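Local coordinates for protein putative aspartyl-tRNA synthetase (Leishmania major, PDB 6OD8) that probably charges tRNA(Asp) with L-aspartate at the expense of ATP, as a class II aminoacyl-tRNA synthetase, at residues A[286-291]-A[315-319]. Numbering follows the deposited sequence.
With EDO (1,2-ethanediol), chain D.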
# COMPACT_ATOMS: atom_id res chain seq x y z
N ASP A 286 4.79 15.76 14.06
CA ASP A 286 6.20 15.42 14.29
C ASP A 286 6.61 14.10 13.66
O ASP A 286 7.70 13.59 13.97
CB ASP A 286 6.57 15.42 15.78
CG ASP A 286 6.49 16.83 16.39
OD1 ASP A 286 6.41 17.79 15.61
OD2 ASP A 286 6.48 16.97 17.64
N VAL A 287 5.83 13.54 12.75
CA VAL A 287 6.35 12.41 11.98
C VAL A 287 7.32 13.00 10.97
O VAL A 287 6.91 13.86 10.18
CB VAL A 287 5.22 11.62 11.29
CG1 VAL A 287 5.81 10.40 10.58
CG2 VAL A 287 4.14 11.19 12.29
N PRO A 288 8.59 12.61 10.95
CA PRO A 288 9.57 13.31 10.08
C PRO A 288 9.38 13.08 8.60
O PRO A 288 9.72 13.96 7.80
CB PRO A 288 10.92 12.74 10.53
CG PRO A 288 10.67 11.98 11.76
CD PRO A 288 9.23 11.58 11.79
N ARG A 289 8.91 11.90 8.19
CA ARG A 289 8.94 11.47 6.78
C ARG A 289 7.80 10.48 6.57
O ARG A 289 7.75 9.51 7.32
CB ARG A 289 10.26 10.75 6.45
CG ARG A 289 11.55 11.56 6.57
CD ARG A 289 12.78 10.63 6.54
NE ARG A 289 13.06 10.07 7.86
CZ ARG A 289 13.66 10.75 8.84
NH1 ARG A 289 14.04 12.00 8.63
NH2 ARG A 289 13.88 10.19 10.00
N VAL A 290 6.96 10.68 5.54
CA VAL A 290 5.82 9.79 5.33
C VAL A 290 5.68 9.43 3.86
O VAL A 290 6.08 10.16 2.97
CB VAL A 290 4.48 10.40 5.82
CG1 VAL A 290 4.49 10.61 7.33
CG2 VAL A 290 4.19 11.76 5.10
N PHE A 291 5.03 8.30 3.61
CA PHE A 291 4.56 7.98 2.28
C PHE A 291 3.17 7.37 2.38
O PHE A 291 2.77 6.86 3.43
CB PHE A 291 5.52 7.05 1.53
CG PHE A 291 5.53 5.62 2.07
CD1 PHE A 291 4.56 4.69 1.68
CD2 PHE A 291 6.53 5.21 2.96
CE1 PHE A 291 4.58 3.35 2.16
CE2 PHE A 291 6.55 3.88 3.45
CZ PHE A 291 5.58 2.97 3.05
N ASP A 315 2.61 8.70 -2.83
CA ASP A 315 2.79 10.05 -2.32
C ASP A 315 3.86 10.05 -1.24
O ASP A 315 3.98 9.08 -0.48
CB ASP A 315 1.46 10.60 -1.75
CG ASP A 315 0.66 11.31 -2.79
OD1 ASP A 315 -0.19 10.66 -3.45
OD2 ASP A 315 0.90 12.54 -2.97
N VAL A 316 4.64 11.13 -1.20
CA VAL A 316 5.75 11.28 -0.27
C VAL A 316 5.71 12.69 0.29
O VAL A 316 5.44 13.65 -0.45
CB VAL A 316 7.11 10.99 -0.98
CG1 VAL A 316 8.29 11.24 -0.03
CG2 VAL A 316 7.16 9.55 -1.53
N GLU A 317 5.95 12.83 1.59
CA GLU A 317 6.16 14.16 2.18
C GLU A 317 7.25 14.04 3.24
O GLU A 317 7.34 13.01 3.91
CB GLU A 317 4.84 14.76 2.77
CG GLU A 317 4.85 16.31 2.97
CD GLU A 317 4.59 17.10 1.69
OE1 GLU A 317 4.18 16.50 0.66
OE2 GLU A 317 4.79 18.34 1.70
N MET A 318 8.08 15.09 3.38
CA MET A 318 9.21 14.98 4.31
C MET A 318 9.63 16.37 4.80
O MET A 318 9.46 17.36 4.09
CB MET A 318 10.41 14.30 3.63
CG MET A 318 10.83 15.07 2.35
SD MET A 318 12.15 14.23 1.47
CE MET A 318 13.52 14.82 2.47
N ARG A 319 10.19 16.42 6.01
CA ARG A 319 10.84 17.64 6.46
C ARG A 319 12.00 18.00 5.55
O ARG A 319 12.66 17.13 4.98
CB ARG A 319 11.42 17.48 7.87
CG ARG A 319 10.47 17.17 8.93
CD ARG A 319 11.28 17.03 10.20
NE ARG A 319 10.43 16.55 11.25
CZ ARG A 319 10.89 16.09 12.40
NH1 ARG A 319 12.20 16.07 12.63
NH2 ARG A 319 10.03 15.66 13.29
C1 EDO D . -0.01 11.52 -7.23
O1 EDO D . -0.49 12.60 -8.03
C2 EDO D . -1.20 11.05 -6.42
O2 EDO D . -1.48 11.98 -5.39
O HOH W 1 7.77 16.22 11.16
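Three backbone hydrogen bonds join segment 286-291, which leads into strand 289-297, to the end of strand 310-319; the short strand segments run antiparallel at 174° with axes 4.8 Å apart. Val-290 and Glu-317 form the hydrogen-bonded pair, with Val-290 N to Glu-317 O at 2.9 Å and Glu-317 N to Val-290 O at 3.0 Å; Arg-319 N reaches Pro-288 O at 3.1 Å, extending the ladder into the loop. Arg-289 with Met-318 and Phe-291 with Val-316 are non-hydrogen-bonded pairs, and two CA-H...O contacts between diagonal neighbours add to the ladder, Phe-291 CA lying 3.0 Å from Asp-315 O and Val-316 CA 3.4 Å from Val-290 O.

Side-chain contact follows this register. Phe-291 CB meets Val-316 CG2 at 4.3 Å on the face packed by helix 215-237; on the other, beside helix 276-283, Val-290 CG2 makes a carbon-carbon contact with Glu-317 CB at 3.9 Å, the carboxylate leading away to a salt bridge with Arg-488.

The extended Arg-319 side chain continues onward past its strand end, alongside 286-288. Pro-288 CA sits over one guanidinium face, and a water bridges Arg-319 NE and Val-287 O, 2.7 Å from each. Arg-319 also pairs with Asp-111 of the second subunit, and Asp-286 with its Arg-94 and Arg-110, so strand end and loop both join the subunit interface.

Flanked by strands 241-242 and 523-529 in the class II catalytic sheet, 289-297 and 310-319 are the motif 2 strands; this contact lies remote from their connecting loop, which in class II synthetases generally helps bind ATP and the tRNA acceptor end.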